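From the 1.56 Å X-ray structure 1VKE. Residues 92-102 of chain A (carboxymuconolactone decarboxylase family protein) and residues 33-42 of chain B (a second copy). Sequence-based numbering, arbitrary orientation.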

# COMPACT_ATOMS: atom_id res chain seq x y z
N ILE A 92 -19.95 11.31 -9.49
CA ILE A 92 -19.02 11.06 -8.39
C ILE A 92 -19.21 9.66 -7.84
O ILE A 92 -18.24 8.92 -7.62
CB ILE A 92 -19.12 12.15 -7.33
CG1 ILE A 92 -18.56 13.46 -7.89
CG2 ILE A 92 -18.31 11.75 -6.12
CD1 ILE A 92 -18.88 14.72 -7.09
N PHE A 93 -20.45 9.25 -7.61
CA PHE A 93 -20.68 7.94 -7.02
C PHE A 93 -20.30 6.83 -7.98
O PHE A 93 -19.79 5.80 -7.53
CB PHE A 93 -22.16 7.74 -6.62
CG PHE A 93 -22.67 8.66 -5.57
CD1 PHE A 93 -21.87 9.13 -4.54
CD2 PHE A 93 -24.00 9.06 -5.62
CE1 PHE A 93 -22.39 10.02 -3.58
CE2 PHE A 93 -24.51 9.93 -4.67
CZ PHE A 93 -23.69 10.39 -3.64
N GLU A 94 -20.53 7.00 -9.27
CA GLU A 94 -20.09 5.98 -10.25
C GLU A 94 -18.58 5.80 -10.24
O GLU A 94 -18.07 4.69 -10.39
CB GLU A 94 -20.63 6.31 -11.66
CG GLU A 94 -22.13 6.15 -11.80
CD GLU A 94 -22.64 6.47 -13.19
OE1 GLU A 94 -21.90 6.37 -14.17
OE2 GLU A 94 -23.83 6.79 -13.33
N ALA A 95 -17.85 6.91 -10.06
CA ALA A 95 -16.40 6.85 -9.98
C ALA A 95 -16.01 6.16 -8.66
O ALA A 95 -15.11 5.29 -8.62
CB ALA A 95 -15.77 8.24 -10.05
N LEU A 96 -16.64 6.55 -7.55
CA LEU A 96 -16.30 5.98 -6.24
C LEU A 96 -16.57 4.45 -6.21
O LEU A 96 -15.85 3.71 -5.52
CB LEU A 96 -17.06 6.69 -5.10
CG LEU A 96 -16.57 8.13 -4.84
CD1 LEU A 96 -17.49 8.86 -3.85
CD2 LEU A 96 -15.13 8.13 -4.35
N ASP A 97 -17.59 3.99 -6.93
CA ASP A 97 -17.90 2.55 -7.04
C ASP A 97 -16.80 1.77 -7.69
O ASP A 97 -16.54 0.61 -7.30
CB ASP A 97 -19.18 2.33 -7.85
CG ASP A 97 -20.44 2.47 -7.06
OD1 ASP A 97 -20.43 2.49 -5.81
OD2 ASP A 97 -21.53 2.55 -7.67
N ILE A 98 -16.19 2.34 -8.73
CA ILE A 98 -15.03 1.69 -9.34
C ILE A 98 -13.94 1.57 -8.30
O ILE A 98 -13.28 0.49 -8.16
CB ILE A 98 -14.57 2.45 -10.60
CG1 ILE A 98 -15.64 2.30 -11.68
CG2 ILE A 98 -13.19 2.01 -11.07
CD1 ILE A 98 -15.46 3.20 -12.90
N ALA A 99 -13.65 2.65 -7.58
CA ALA A 99 -12.63 2.60 -6.54
C ALA A 99 -12.92 1.57 -5.44
O ALA A 99 -12.03 0.89 -4.96
CB ALA A 99 -12.47 3.99 -5.92
N LEU A 100 -14.17 1.45 -5.07
CA LEU A 100 -14.58 0.55 -4.01
C LEU A 100 -14.34 -0.89 -4.47
O LEU A 100 -13.79 -1.73 -3.75
CB LEU A 100 -16.05 0.78 -3.66
CG LEU A 100 -16.68 -0.21 -2.69
CD1 LEU A 100 -15.97 -0.16 -1.34
CD2 LEU A 100 -18.15 0.10 -2.51
N VAL A 101 -14.83 -1.23 -5.66
CA VAL A 101 -14.74 -2.62 -6.11
C VAL A 101 -13.27 -3.02 -6.35
O VAL A 101 -12.80 -4.12 -5.98
CB VAL A 101 -15.62 -2.81 -7.36
CG1 VAL A 101 -15.38 -4.19 -7.99
CG2 VAL A 101 -17.06 -2.64 -6.96
N VAL A 102 -12.50 -2.11 -6.96
CA VAL A 102 -11.08 -2.38 -7.28
C VAL A 102 -10.23 -2.46 -6.02
O VAL A 102 -9.37 -3.34 -5.93
CB VAL A 102 -10.50 -1.31 -8.23
CG1 VAL A 102 -8.99 -1.39 -8.34
CG2 VAL A 102 -11.15 -1.40 -9.59
N GLY B 33 -25.64 6.07 -2.34
CA GLY B 33 -24.83 5.42 -3.45
C GLY B 33 -25.71 4.81 -4.53
O GLY B 33 -26.79 5.37 -4.84
N THR B 34 -25.25 3.70 -5.12
CA THR B 34 -25.93 3.04 -6.22
C THR B 34 -26.27 1.60 -5.87
O THR B 34 -25.88 1.07 -4.82
CB THR B 34 -25.02 3.00 -7.50
OG1 THR B 34 -23.96 2.02 -7.33
CG2 THR B 34 -24.29 4.33 -7.77
N LEU B 35 -26.90 0.92 -6.83
CA LEU B 35 -27.18 -0.52 -6.68
C LEU B 35 -25.88 -1.31 -6.54
O LEU B 35 -25.79 -2.27 -5.78
CB LEU B 35 -27.98 -1.06 -7.87
CG LEU B 35 -29.49 -1.05 -7.67
CD1 LEU B 35 -30.25 -0.85 -8.97
CD2 LEU B 35 -29.90 -2.36 -7.00
N ASN B 36 -24.85 -0.87 -7.27
CA ASN B 36 -23.55 -1.50 -7.19
C ASN B 36 -22.90 -1.32 -5.80
O ASN B 36 -22.32 -2.24 -5.28
CB ASN B 36 -22.61 -0.96 -8.27
CG ASN B 36 -23.04 -1.34 -9.67
OD1 ASN B 36 -23.59 -2.44 -9.87
ND2 ASN B 36 -22.81 -0.44 -10.65
N THR B 37 -23.06 -0.15 -5.19
CA THR B 37 -22.54 0.07 -3.84
C THR B 37 -23.22 -0.91 -2.88
O THR B 37 -22.57 -1.56 -2.06
CB THR B 37 -22.82 1.49 -3.36
OG1 THR B 37 -22.69 2.42 -4.45
CG2 THR B 37 -21.80 1.90 -2.36
N LYS B 38 -24.54 -1.03 -3.01
CA LYS B 38 -25.34 -1.92 -2.15
C LYS B 38 -24.90 -3.37 -2.32
O LYS B 38 -24.71 -4.08 -1.34
CB LYS B 38 -26.85 -1.77 -2.50
CG LYS B 38 -27.41 -0.43 -2.17
CD LYS B 38 -28.94 -0.34 -2.41
CE LYS B 38 -29.41 1.08 -2.70
NZ LYS B 38 -29.46 1.91 -1.46
N ARG B 39 -24.72 -3.79 -3.57
CA ARG B 39 -24.28 -5.15 -3.84
C ARG B 39 -22.92 -5.42 -3.20
O ARG B 39 -22.67 -6.51 -2.67
CB ARG B 39 -24.25 -5.43 -5.35
CG ARG B 39 -25.64 -5.61 -5.95
CD ARG B 39 -25.67 -5.73 -7.47
N PHE B 40 -22.01 -4.45 -3.24
CA PHE B 40 -20.69 -4.62 -2.65
C PHE B 40 -20.80 -4.80 -1.14
O PHE B 40 -20.17 -5.73 -0.57
CB PHE B 40 -19.75 -3.44 -2.92
CG PHE B 40 -18.36 -3.67 -2.32
CD1 PHE B 40 -18.13 -3.49 -0.96
CD2 PHE B 40 -17.39 -4.18 -3.08
CE1 PHE B 40 -16.88 -3.80 -0.40
CE2 PHE B 40 -16.16 -4.48 -2.56
CZ PHE B 40 -15.88 -4.29 -1.23
N PHE B 41 -21.59 -3.95 -0.48
CA PHE B 41 -21.77 -4.10 0.95
C PHE B 41 -22.42 -5.44 1.31
O PHE B 41 -22.11 -6.04 2.36
CB PHE B 41 -22.59 -2.94 1.51
CG PHE B 41 -21.80 -1.70 1.79
CD1 PHE B 41 -21.17 -0.99 0.78
CD2 PHE B 41 -21.70 -1.21 3.09
CE1 PHE B 41 -20.43 0.16 1.06
CE2 PHE B 41 -20.98 -0.04 3.35
CZ PHE B 41 -20.37 0.65 2.33
N ASN B 42 -23.38 -5.89 0.50
CA ASN B 42 -24.03 -7.19 0.75
C ASN B 42 -22.99 -8.33 0.66
O ASN B 42 -22.99 -9.22 1.48
CB ASN B 42 -25.21 -7.40 -0.17
CG ASN B 42 -26.41 -6.53 0.22
OD1 ASN B 42 -26.51 -6.07 1.36
ND2 ASN B 42 -27.32 -6.30 -0.72
O HOH W 1 -21.78 2.17 -10.26

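The apolar part of the contact is built around L100(A) and F40(B), both buried, on two helices that run in nearly the same direction, their axes inclined by 24° and approaching to 9.9 Å; 433 Å² is buried between the two stretches, both sides summed. The CA-to-CB bond of L100(A) points toward the other stretch and, with chi1 t and chi2 p, the side chain lies over one face of the F40(B) ring. Its CG sits 3.9 Å from the centroid of that ring and only 12° off the ring normal, a CH-pi arrangement, while L100(A) CD2 comes within 3.8 Å of F40(B) CG. A branched leucine suits this position because CD1 lies over the ring face while CD2 also reaches neighbouring side chains: L100(A) CD2 is 4.1 Å from T37(B) CG2 and 4.2 Å from F41(B) CE1. The CA-to-CB bond of F41(B) points sideways, but the end of its side chain comes nearer. V101(A) adds to the packing from the next position, its CG2 4.2 Å from F40(B) CD2, so that the phenylalanine, in the t rotamer, meets two consecutive residues of chain A.

Two turns earlier along chain A, F93(A) packs against G33(B) and T34(B), just before the chain B helix. Its CB lies 4.2 Å from T34(B) CG2, using the methyl of a residue whose hydroxyl is engaged with D97(A), and its CD2 is 4.3 Å from G33(B) CA. A CB on G33(B) would lie 2.8 Å from T37(B) OG1, a clash within its own chain, so the bare CA leaves room for that hydroxyl.

Between these apolar contacts, D97(A) supplies a pair of short hydrogen bonds. Its CA-to-CB bond points toward the other stretch, and each carboxylate oxygen receives one threonine hydroxyl: T37(B) OG1 donates to D97(A) OD1 at 2.6 Å, and T34(B) OG1 donates to D97(A) OD2 at 2.5 Å. The buried aspartate thus meets donors at the N-terminal end of the partner helix, one of them its N-cap residue. Threonine serves well here, since each hydroxyl gives its proton to the carboxylate and still accepts a backbone amide: T37(B) N donates to T34(B) OG1 at 3.2 Å, the capping bond, and T34(B) N donates in return to T37(B) OG1 at 2.9 Å.

A water extends the network, donating to D97(A) OD2 at 2.6 Å and accepting from N36(B) ND2 at 2.8 Å. The asparagine amide suits its place by reaching the carboxylate through this water; N36(B) CB lies 3.7 Å from D97(A) OD2.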